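Local coordinates for phosphate-binding protein (Unidentified prokaryotic organism, PDB 3W9V) that binds phosphate as a secreted member of the PstS family of phosphate-binding proteins, and associates with human PON1, at residues R351-F354 / S358-L361; G163-T168 / A172-L177; P26-G31 / N45-D50; A230-G235 / S291-L296. The protein carries 1 engineered substitution. One frame throughout, in Å; residues are numbered along the deposited sequence.

Contact 1 (R351-F354 / S358-L361); sequences RASF and SNAL
Asn359 reaches back from the loop that follows helix 344-354 and lays its amide against the last carbonyls of that helix. With CG anti to the backbone N (chi1 -162°), the side chain leaves the loop and runs toward Ala352 and Ser353. Its CB lies 3.5 Å from Ala352 O, with Ser353 O only slightly farther, and CG keeps the same two neighbours. From there the amide branches. OD1 turns back on its own loop and accepts from Leu361 N at 2.9 Å, the donor lying in the carbonyl plane on a lone pair and the N-H...O angle measuring 163°. This bond, to the nitrogen two residues on, defines an Asx turn, and it fixes which end of the amide faces the helix. Asn359 ND2 therefore points to the helix side, 3.1 Å from Ala352 O. Asn359 ND2 also donates to a water, 3.2 Å away, and that water is hydrogen-bonded in turn to the hydroxyl of Ser353. An alanine here would remove both ends of the amide, and is likely to leave Leu361 N without its mate and the water without its link to the loop. Leu361, placed by the turn, brings CB within 3.4 Å of Ser353 O and sets the same CB 4.0 Å from Phe354 CE1. Its carbonyl O approaches the edge of the Phe354 ring near the ring plane, while Ser353 CB sits over the centre of one ring face. Beyond the two segments, the Phe354 ring meets Trp273 and touches Ile84 and Val86 of strand 83-92.

Contact 2 (G163-T168 / A172-L177); sequences GTFAVT and ANSYSL
Phe165 and Tyr175 form a single antiparallel bridge, a non-hydrogen-bonded pair flanked by Ala166 N to Ser174 O at 2.9 Å and Ser176 N to Thr164 O at 2.8 Å. The first bond is nearly straight at hydrogen (176°), although its donor stands above the carbonyl plane. Side chains add bonds at both ends of the bridge. Ser174, its OG anti to the backbone N (chi1 -177°), donates to Ala166 O at 2.8 Å on an in-plane lone pair, and Ser174 OG also lies in plane at the edge of the Phe165 ring. At the other end Ser176 OG accepts from Thr164 N at 2.9 Å, and Tyr175 OH accepts from Gly163 N, also at 2.9 Å. Gly163 has no room for a side chain, since a CB would collide with Ser176 OG and with the tyrosine ring. Between these grips Tyr175 CD1 sits 3.5 Å above the centre of one Phe165 face, the ring planes inclined at 43°. A leucine in place of Tyr175 would lack the hydroxyl and most of the ring, and would probably leave Gly163 N without its acceptor and that phenylalanine face poorly covered. Both segments belong to the loop that runs from helix 145-157 to strand 186-188. Phe165 packs on Leu154 of that helix and on Cys158, which is disulfide-bonded to Cys113, while both aromatic rings touch Ser117 of helix 109-117.

Contact 3 (P26-G31 / N45-D50); sequences PYIGVG and NQFGTD
Ile28 and Val30, two residues apart and both directed at segment 45-50, close on Phe47 without a single hydrogen bond across the contact. Ile28 divides its branches between two targets. CG2, anti to the backbone N, comes 3.5 Å from Phe47 O, while the extended CG1 arm (chi2 170°) carries CD1 to 3.9 Å from Phe47 CB. Val30 places CG1 beside its backbone N and CG2 between that N and the carbonyl carbon (chi1 -71°). The two methyls thereby straddle the Gln46 carbonyl: Val30 CG1 lies 3.5 Å and CG2 3.7 Å from Gln46 O. CG2 also meets the phenylalanine, 3.8 Å from Phe47 CD1, at the ring edge and near its plane. Phe47 itself explains this edge-on meeting, because a chi2 of only -13° turns the ring until its plane almost contains CA, so that the rim carrying CD1 and CE1 is presented to the valine methyl. The Val30 and Phe47 side chains cross at about a right angle, whereas Ile28 slants across the base of the phenylalanine. Strand 28-29 is an outermost strand of the five-stranded mixed sheet and pairs with strand 4-6. Helix 32-41, which starts just after Gly31 at its N-cap, leads to the loop bearing Phe47 on the way to the parallel strand 57-60. This is a beta-alpha-beta crossover, in which Phe47 meets Ile28 of strand 28-29 and Val30 just after it, and also touches Ala38 of helix 32-41.

Contact 4 (A230-G235 / S291-L296); sequences ARVGKG and SGYPIL
Tyr293 leads off the contact by extending its ring to Val232. Set anti to the backbone N (chi1 -172°), the ring brings CE1 to 3.7 Å from Val232 CB, and its hydroxyl oxygen, OH, to 3.5 Å from Val232 CG2. A water links the same oxygen to the backbone at Ala230: it donates to Tyr293 OH at 2.9 Å and to Ala230 O at 2.7 Å, using both of its hydrogens. A further hydrogen bond joins Tyr293 OH to Val93 O, where the hydroxyl must be the donor. Next comes Pro294, whose ring takes the other branch of the valine. Pro294 CG lies 3.6 Å from Val232 CG1, and its CD 3.4 Å from Val232 O. Its CD also stands 3.6 Å above the plane of the Tyr293 ring, offset toward the rim, so the two rings lie against each other while each meets a different methyl of Val232. Ile295 follows, its carbonyl O in plane at the edge of the Tyr293 ring and its side chain, like that of Pro294, on Phe153 of helix 145-157. The chain then enters strand 296-304 of the five-stranded sheet, whereas Val232 belongs to the three-stranded one, so the contact joins the approach to one sheet with a strand of the other. The contact is buried and mostly apolar, centred on Val232, and its phenolic oxygen is satisfied by water and by a backbone carbonyl.

Overall arrangement
The four contacts follow one another along the chain in the order 3, 2, 4, 1, and no two touch. Contacts 1 and 3 belong to opposite edges of the five-stranded sheet: contact 3 contains strand 28-29, and contact 1 packs on strand 83-92, with centres 29 Å apart. Contacts 2 and 4 are the closest pair, at 21 Å between centres and about 11 Å between nearest atoms, and both lean on helix 145-157. Contacts 1 and 2, 39 Å apart by centres, lie on opposite sides of the chain's centre, as do 3 and 4. In PstS-type proteins phosphate sits in the cleft between two lobes; none of these contacts is identified with that site.

Contact 1 (R351-F354 / S358-L361)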
loop_
_atom_site.group_PDB
_atom_site.type_symbol
_atom_site.label_atom_id
_atom_site.label_comp_id
_atom_site.label_asym_id
_atom_site.label_seq_id
_atom_site.Cartn_x
_atom_site.Cartn_y
_atom_site.Cartn_z
ATOM N N ARG A 351 -13.411 10.398 10.886
ATOM C CA ARG A 351 -14.140 10.450 12.153
ATOM C C ARG A 351 -15.608 10.820 11.947
ATOM O O ARG A 351 -16.500 10.233 12.572
ATOM C CB ARG A 351 -13.499 11.437 13.139
ATOM C CG ARG A 351 -12.085 11.096 13.581
ATOM C CD ARG A 351 -11.665 11.919 14.808
ATOM N NE ARG A 351 -11.868 13.355 14.626
ATOM C CZ ARG A 351 -10.972 14.182 14.105
ATOM N NH1 ARG A 351 -11.261 15.472 13.972
ATOM N NH2 ARG A 351 -9.787 13.737 13.717
ATOM N N ALA A 352 -15.858 11.794 11.077
ATOM C CA ALA A 352 -17.210 12.305 10.919
ATOM C C ALA A 352 -18.176 11.262 10.363
ATOM O O ALA A 352 -19.358 11.270 10.712
ATOM C CB ALA A 352 -17.217 13.558 10.062
ATOM N N SER A 353 -17.692 10.372 9.497
ATOM C CA SER A 353 -18.535 9.297 8.979
ATOM C C SER A 353 -18.574 8.085 9.905
ATOM O O SER A 353 -19.649 7.535 10.169
ATOM C CB SER A 353 -18.068 8.847 7.587
ATOM O OG SER A 353 -18.463 9.763 6.577
ATOM N N PHE A 354 -17.407 7.656 10.385
ATOM C CA PHE A 354 -17.309 6.335 10.992
ATOM C C PHE A 354 -17.258 6.318 12.512
ATOM O O PHE A 354 -17.438 5.262 13.117
ATOM C CB PHE A 354 -16.173 5.542 10.347
ATOM C CG PHE A 354 -16.322 5.455 8.862
ATOM C CD1 PHE A 354 -17.428 4.821 8.309
ATOM C CD2 PHE A 354 -15.414 6.062 8.017
ATOM C CE1 PHE A 354 -17.605 4.770 6.932
ATOM C CE2 PHE A 354 -15.588 6.015 6.641
ATOM C CZ PHE A 354 -16.686 5.367 6.099
ATOM N N SER A 358 -23.984 10.005 15.689
ATOM C CA SER A 358 -25.194 10.390 14.974
ATOM C C SER A 358 -25.168 10.033 13.486
ATOM O O SER A 358 -26.218 9.936 12.853
ATOM C CB SER A 358 -25.459 11.886 15.146
ATOM O OG SER A 358 -24.406 12.652 14.593
ATOM N N ASN A 359 -23.979 9.839 12.926
ATOM C CA ASN A 359 -23.868 9.539 11.502
ATOM C C ASN A 359 -24.359 8.132 11.190
ATOM O O ASN A 359 -24.044 7.185 11.912
ATOM C CB ASN A 359 -22.425 9.712 11.021
ATOM C CG ASN A 359 -22.322 9.842 9.510
ATOM O OD1 ASN A 359 -22.591 8.897 8.776
ATOM N ND2 ASN A 359 -21.939 11.021 9.040
ATOM N N ALA A 360 -25.119 7.996 10.106
ATOM C CA ALA A 360 -25.666 6.706 9.702
ATOM C C ALA A 360 -24.588 5.682 9.364
ATOM O O ALA A 360 -24.869 4.488 9.330
ATOM C CB ALA A 360 -26.599 6.884 8.517
ATOM N N LEU A 361 -23.372 6.149 9.094
ATOM C CA LEU A 361 -22.269 5.264 8.742
ATOM C C LEU A 361 -21.414 4.850 9.938
ATOM O O LEU A 361 -20.462 4.080 9.784
ATOM C CB LEU A 361 -21.375 5.924 7.690
ATOM C CG LEU A 361 -22.055 6.239 6.357
ATOM C CD1 LEU A 361 -21.119 7.014 5.438
ATOM C CD2 LEU A 361 -22.538 4.971 5.686
HETATM O O HOH W 1 -20.913 10.811 5.999
#

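Contact 2 (G163-T168 / A172-L177)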
loop_
_atom_site.group_PDB
_atom_site.type_symbol
_atom_site.label_atom_id
_atom_site.label_comp_id
_atom_site.label_asym_id
_atom_site.label_seq_id
_atom_site.Cartn_x
_atom_site.Cartn_y
_atom_site.Cartn_z
ATOM N N GLY A 163 5.472 -2.590 -24.866
ATOM C CA GLY A 163 4.188 -2.952 -24.294
ATOM C C GLY A 163 3.711 -1.925 -23.283
ATOM O O GLY A 163 4.312 -0.857 -23.124
ATOM N N THR A 164 2.611 -2.248 -22.609
ATOM C CA THR A 164 2.082 -1.399 -21.550
ATOM C C THR A 164 1.829 -2.232 -20.302
ATOM O O THR A 164 1.604 -3.443 -20.386
ATOM C CB THR A 164 0.769 -0.710 -21.964
ATOM O OG1 THR A 164 -0.130 -1.685 -22.501
ATOM C CG2 THR A 164 1.023 0.358 -23.009
ATOM N N PHE A 165 1.863 -1.574 -19.150
ATOM C CA PHE A 165 1.605 -2.227 -17.879
ATOM C C PHE A 165 0.162 -2.024 -17.453
ATOM O O PHE A 165 -0.298 -0.886 -17.333
ATOM C CB PHE A 165 2.501 -1.639 -16.788
ATOM C CG PHE A 165 3.957 -1.943 -16.954
ATOM C CD1 PHE A 165 4.498 -3.111 -16.440
ATOM C CD2 PHE A 165 4.799 -1.045 -17.595
ATOM C CE1 PHE A 165 5.846 -3.386 -16.568
ATOM C CE2 PHE A 165 6.146 -1.314 -17.727
ATOM C CZ PHE A 165 6.675 -2.485 -17.211
ATOM N N ALA A 166 -0.542 -3.125 -17.204
ATOM C CA ALA A 166 -1.866 -3.060 -16.601
ATOM C C ALA A 166 -1.776 -2.945 -15.079
ATOM O O ALA A 166 -0.826 -3.432 -14.457
ATOM C CB ALA A 166 -2.670 -4.293 -16.968
ATOM N N VAL A 167 -2.783 -2.320 -14.480
ATOM C CA VAL A 167 -2.867 -2.245 -13.025
ATOM C C VAL A 167 -3.341 -3.595 -12.494
ATOM O O VAL A 167 -4.374 -4.116 -12.921
ATOM C CB VAL A 167 -3.831 -1.140 -12.574
ATOM C CG1 VAL A 167 -3.805 -1.019 -11.059
ATOM C CG2 VAL A 167 -3.453 0.185 -13.226
ATOM N N THR A 168 -2.573 -4.177 -11.578
ATOM C CA THR A 168 -2.865 -5.524 -11.113
ATOM C C THR A 168 -2.208 -5.781 -9.771
ATOM O O THR A 168 -1.282 -5.075 -9.379
ATOM C CB THR A 168 -2.394 -6.581 -12.145
ATOM O OG1 THR A 168 -2.640 -7.899 -11.644
ATOM C CG2 THR A 168 -0.921 -6.428 -12.443
ATOM N N ALA A 172 3.317 -10.564 -12.439
ATOM C CA ALA A 172 3.532 -11.398 -13.620
ATOM C C ALA A 172 2.472 -11.194 -14.705
ATOM O O ALA A 172 2.683 -11.587 -15.850
ATOM C CB ALA A 172 3.598 -12.857 -13.232
ATOM N N ASN A 173 1.333 -10.611 -14.343
ATOM C CA ASN A 173 0.251 -10.322 -15.281
ATOM C C ASN A 173 0.221 -8.875 -15.757
ATOM O O ASN A 173 -0.671 -8.511 -16.517
ATOM C CB ASN A 173 -1.111 -10.614 -14.642
ATOM C CG ASN A 173 -1.333 -12.081 -14.350
ATOM O OD1 ASN A 173 -0.792 -12.964 -15.016
ATOM N ND2 ASN A 173 -2.166 -12.350 -13.353
ATOM N N SER A 174 1.155 -8.041 -15.311
ATOM C CA SER A 174 1.070 -6.619 -15.620
ATOM C C SER A 174 1.461 -6.244 -17.050
ATOM O O SER A 174 0.659 -5.657 -17.779
ATOM C CB SER A 174 1.881 -5.790 -14.624
ATOM O OG SER A 174 1.730 -4.404 -14.910
ATOM N N TYR A 175 2.695 -6.524 -17.437
ATOM C CA TYR A 175 3.176 -6.082 -18.747
ATOM C C TYR A 175 2.484 -6.857 -19.857
ATOM O O TYR A 175 2.372 -8.087 -19.792
ATOM C CB TYR A 175 4.675 -6.285 -18.841
ATOM C CG TYR A 175 5.374 -5.558 -19.969
ATOM C CD1 TYR A 175 5.274 -4.175 -20.111
ATOM C CD2 TYR A 175 6.196 -6.247 -20.853
ATOM C CE1 TYR A 175 5.950 -3.504 -21.128
ATOM C CE2 TYR A 175 6.871 -5.589 -21.873
ATOM C CZ TYR A 175 6.747 -4.218 -22.000
ATOM O OH TYR A 175 7.422 -3.553 -22.998
ATOM N N SER A 176 2.033 -6.144 -20.885
ATOM C CA SER A 176 1.252 -6.769 -21.943
ATOM C C SER A 176 2.004 -7.888 -22.670
ATOM O O SER A 176 1.392 -8.861 -23.117
ATOM C CB SER A 176 0.763 -5.708 -22.922
ATOM O OG SER A 176 1.847 -4.963 -23.448
ATOM N N LEU A 177 3.324 -7.774 -22.750
ATOM C CA LEU A 177 4.150 -8.768 -23.421
ATOM C C LEU A 177 4.694 -9.816 -22.451
ATOM O O LEU A 177 5.537 -10.636 -22.822
ATOM C CB LEU A 177 5.295 -8.083 -24.171
ATOM C CG LEU A 177 4.848 -7.127 -25.280
ATOM C CD1 LEU A 177 6.023 -6.321 -25.816
ATOM C CD2 LEU A 177 4.170 -7.907 -26.397
#

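Contact 3 (P26-G31 / N45-D50)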
loop_
_atom_site.group_PDB
_atom_site.type_symbol
_atom_site.label_atom_id
_atom_site.label_comp_id
_atom_site.label_asym_id
_atom_site.label_seq_id
_atom_site.Cartn_x
_atom_site.Cartn_y
_atom_site.Cartn_z
ATOM N N PRO A 26 -2.460 -9.805 17.678
ATOM C CA PRO A 26 -1.362 -9.400 16.795
ATOM C C PRO A 26 -1.721 -9.540 15.313
ATOM O O PRO A 26 -2.310 -10.532 14.883
ATOM C CB PRO A 26 -0.237 -10.366 17.175
ATOM C CG PRO A 26 -0.527 -10.710 18.601
ATOM C CD PRO A 26 -2.023 -10.793 18.679
ATOM N N TYR A 27 -1.370 -8.516 14.546
ATOM C CA TYR A 27 -1.629 -8.479 13.115
ATOM C C TYR A 27 -0.900 -9.605 12.393
ATOM O O TYR A 27 0.272 -9.875 12.669
ATOM C CB TYR A 27 -1.150 -7.145 12.573
ATOM C CG TYR A 27 -1.425 -6.892 11.115
ATOM C CD1 TYR A 27 -2.674 -6.453 10.696
ATOM C CD2 TYR A 27 -0.423 -7.047 10.158
ATOM C CE1 TYR A 27 -2.929 -6.187 9.360
ATOM C CE2 TYR A 27 -0.671 -6.784 8.816
ATOM C CZ TYR A 27 -1.924 -6.348 8.426
ATOM O OH TYR A 27 -2.179 -6.067 7.102
ATOM N N ILE A 28 -1.585 -10.235 11.447
ATOM C CA ILE A 28 -1.015 -11.341 10.682
ATOM C C ILE A 28 -0.790 -10.933 9.220
ATOM O O ILE A 28 -1.734 -10.798 8.447
ATOM C CB ILE A 28 -1.902 -12.600 10.788
ATOM C CG1 ILE A 28 -2.010 -13.030 12.254
ATOM C CG2 ILE A 28 -1.322 -13.729 9.956
ATOM C CD1 ILE A 28 -3.048 -14.100 12.518
ATOM N N GLY A 29 0.470 -10.730 8.850
ATOM C CA GLY A 29 0.801 -10.303 7.501
ATOM C C GLY A 29 0.852 -11.470 6.531
ATOM O O GLY A 29 1.670 -12.382 6.705
ATOM N N VAL A 30 -0.013 -11.439 5.515
ATOM C CA VAL A 30 -0.130 -12.526 4.550
ATOM C C VAL A 30 -0.325 -12.031 3.116
ATOM O O VAL A 30 -0.450 -12.839 2.203
ATOM C CB VAL A 30 -1.304 -13.463 4.901
ATOM C CG1 VAL A 30 -0.988 -14.284 6.147
ATOM C CG2 VAL A 30 -2.602 -12.675 5.057
ATOM N N GLY A 31 -0.369 -10.714 2.916
ATOM C CA GLY A 31 -0.618 -10.142 1.602
ATOM C C GLY A 31 -2.031 -9.594 1.498
ATOM O O GLY A 31 -2.952 -10.096 2.151
ATOM N N ASN A 45 -8.724 -19.014 7.668
ATOM C CA ASN A 45 -7.721 -19.918 7.106
ATOM C C ASN A 45 -6.668 -19.207 6.254
ATOM O O ASN A 45 -5.583 -19.747 6.056
ATOM C CB ASN A 45 -8.352 -21.096 6.346
ATOM C CG ASN A 45 -8.874 -20.710 4.971
ATOM O OD1 ASN A 45 -9.222 -19.556 4.704
ATOM N ND2 ASN A 45 -8.937 -21.692 4.087
ATOM N N GLN A 46 -6.965 -17.986 5.797
ATOM C CA GLN A 46 -5.976 -17.181 5.076
ATOM C C GLN A 46 -4.929 -16.582 6.013
ATOM O O GLN A 46 -3.892 -16.087 5.553
ATOM C CB GLN A 46 -6.665 -16.060 4.298
ATOM C CG GLN A 46 -7.725 -16.555 3.326
ATOM C CD GLN A 46 -7.165 -17.537 2.315
ATOM O OE1 GLN A 46 -6.268 -17.200 1.536
ATOM N NE2 GLN A 46 -7.680 -18.758 2.328
ATOM N N PHE A 47 -5.221 -16.613 7.315
ATOM C CA PHE A 47 -4.325 -16.091 8.353
ATOM C C PHE A 47 -3.598 -17.214 9.099
ATOM O O PHE A 47 -2.456 -17.047 9.522
ATOM C CB PHE A 47 -5.099 -15.258 9.386
ATOM C CG PHE A 47 -5.651 -13.953 8.866
ATOM C CD1 PHE A 47 -5.255 -13.420 7.648
ATOM C CD2 PHE A 47 -6.566 -13.246 9.632
ATOM C CE1 PHE A 47 -5.785 -12.204 7.201
ATOM C CE2 PHE A 47 -7.093 -12.038 9.191
ATOM C CZ PHE A 47 -6.703 -11.521 7.977
ATOM N N GLY A 48 -4.262 -18.348 9.290
ATOM C CA GLY A 48 -3.682 -19.436 10.054
ATOM C C GLY A 48 -4.613 -20.627 10.096
ATOM O O GLY A 48 -5.699 -20.600 9.521
ATOM N N THR A 49 -4.203 -21.669 10.809
ATOM C CA THR A 49 -4.968 -22.906 10.804
ATOM C C THR A 49 -6.123 -22.943 11.809
ATOM O O THR A 49 -6.987 -23.807 11.703
ATOM C CB THR A 49 -4.056 -24.122 11.023
ATOM O OG1 THR A 49 -3.371 -23.978 12.270
ATOM C CG2 THR A 49 -3.036 -24.234 9.898
ATOM N N ASP A 50 -6.155 -22.025 12.774
ATOM C CA ASP A 50 -7.237 -22.048 13.764
ATOM C C ASP A 50 -8.505 -21.392 13.233
ATOM O O ASP A 50 -8.798 -20.233 13.542
ATOM C CB ASP A 50 -6.829 -21.402 15.087
ATOM C CG ASP A 50 -7.884 -21.585 16.177
ATOM O OD1 ASP A 50 -8.992 -22.096 15.891
ATOM O OD2 ASP A 50 -7.608 -21.199 17.333
#

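Contact 4 (A230-G235 / S291-L296)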
loop_
_atom_site.group_PDB
_atom_site.type_symbol
_atom_site.label_atom_id
_atom_site.label_comp_id
_atom_site.label_asym_id
_atom_site.label_seq_id
_atom_site.Cartn_x
_atom_site.Cartn_y
_atom_site.Cartn_z
ATOM N N ALA A 230 17.252 3.384 -4.663
ATOM C CA ALA A 230 17.350 4.327 -5.769
ATOM C C ALA A 230 16.575 5.614 -5.532
ATOM O O ALA A 230 15.466 5.605 -4.999
ATOM C CB ALA A 230 16.887 3.673 -7.062
ATOM N N ARG A 231 17.162 6.734 -5.942
ATOM C CA ARG A 231 16.374 7.937 -6.121
ATOM C C ARG A 231 15.555 7.736 -7.393
ATOM O O ARG A 231 15.951 6.975 -8.278
ATOM C CB ARG A 231 17.271 9.168 -6.244
ATOM C CG ARG A 231 18.057 9.483 -4.981
ATOM C CD ARG A 231 19.132 10.527 -5.238
ATOM N NE ARG A 231 19.944 10.762 -4.047
ATOM C CZ ARG A 231 21.094 11.426 -4.048
ATOM N NH1 ARG A 231 21.578 11.920 -5.181
ATOM N NH2 ARG A 231 21.766 11.592 -2.916
ATOM N N VAL A 232 14.396 8.375 -7.463
ATOM C CA VAL A 232 13.575 8.319 -8.667
ATOM C C VAL A 232 13.129 9.730 -9.026
ATOM O O VAL A 232 12.726 10.498 -8.157
ATOM C CB VAL A 232 12.326 7.412 -8.495
ATOM C CG1 VAL A 232 11.540 7.342 -9.799
ATOM C CG2 VAL A 232 12.725 6.009 -8.060
ATOM N N GLY A 233 13.227 10.075 -10.306
ATOM C CA GLY A 233 12.776 11.372 -10.769
ATOM C C GLY A 233 13.802 12.185 -11.536
ATOM O O GLY A 233 13.525 13.327 -11.908
ATOM N N LYS A 234 14.981 11.611 -11.760
ATOM C CA LYS A 234 16.020 12.252 -12.567
ATOM C C LYS A 234 15.457 12.716 -13.903
ATOM O O LYS A 234 14.711 11.991 -14.561
ATOM C CB LYS A 234 17.169 11.274 -12.818
ATOM C CG LYS A 234 18.259 11.793 -13.749
ATOM C CD LYS A 234 19.364 10.763 -13.923
ATOM C CE LYS A 234 18.873 9.541 -14.680
ATOM N NZ LYS A 234 19.796 8.386 -14.512
ATOM N N GLY A 235 15.803 13.932 -14.300
ATOM C CA GLY A 235 15.381 14.413 -15.597
ATOM C C GLY A 235 15.805 15.837 -15.858
ATOM O O GLY A 235 16.797 16.318 -15.312
ATOM N N SER A 291 6.445 16.943 -8.568
ATOM C CA SER A 291 7.529 17.280 -7.656
ATOM C C SER A 291 7.623 16.215 -6.571
ATOM O O SER A 291 6.701 15.412 -6.397
ATOM C CB SER A 291 7.313 18.659 -7.029
ATOM O OG SER A 291 6.155 18.675 -6.214
ATOM N N GLY A 292 8.738 16.207 -5.848
ATOM C CA GLY A 292 8.961 15.218 -4.809
ATOM C C GLY A 292 9.191 13.832 -5.376
ATOM O O GLY A 292 9.473 13.674 -6.563
ATOM N N TYR A 293 9.068 12.821 -4.523
ATOM C CA TYR A 293 9.207 11.442 -4.966
ATOM C C TYR A 293 7.933 11.024 -5.687
ATOM O O TYR A 293 6.841 11.247 -5.184
ATOM C CB TYR A 293 9.467 10.522 -3.779
ATOM C CG TYR A 293 9.802 9.104 -4.177
ATOM C CD1 TYR A 293 11.091 8.765 -4.562
ATOM C CD2 TYR A 293 8.835 8.103 -4.163
ATOM C CE1 TYR A 293 11.413 7.471 -4.927
ATOM C CE2 TYR A 293 9.149 6.799 -4.525
ATOM C CZ TYR A 293 10.439 6.493 -4.903
ATOM O OH TYR A 293 10.775 5.213 -5.262
ATOM N N PRO A 294 8.074 10.425 -6.878
ATOM C CA PRO A 294 6.919 10.230 -7.761
ATOM C C PRO A 294 5.996 9.044 -7.464
ATOM O O PRO A 294 4.825 9.114 -7.845
ATOM C CB PRO A 294 7.569 10.057 -9.138
ATOM C CG PRO A 294 8.913 9.542 -8.866
ATOM C CD PRO A 294 9.347 10.163 -7.572
ATOM N N ILE A 295 6.488 7.985 -6.823
ATOM C CA ILE A 295 5.687 6.773 -6.671
ATOM C C ILE A 295 5.103 6.699 -5.272
ATOM O O ILE A 295 5.826 6.504 -4.292
ATOM C CB ILE A 295 6.491 5.490 -6.950
ATOM C CG1 ILE A 295 7.468 5.689 -8.112
ATOM C CG2 ILE A 295 5.534 4.332 -7.219
ATOM C CD1 ILE A 295 8.301 4.459 -8.415
ATOM N N LEU A 296 3.793 6.881 -5.183
ATOM C CA LEU A 296 3.121 6.955 -3.892
ATOM C C LEU A 296 1.704 6.393 -3.972
ATOM O O LEU A 296 1.194 6.120 -5.063
ATOM C CB LEU A 296 3.115 8.399 -3.379
ATOM C CG LEU A 296 2.074 9.382 -3.926
ATOM C CD1 LEU A 296 2.341 10.767 -3.345
ATOM C CD2 LEU A 296 2.056 9.447 -5.446
HETATM O O HOH W 2 13.287 4.321 -4.159
#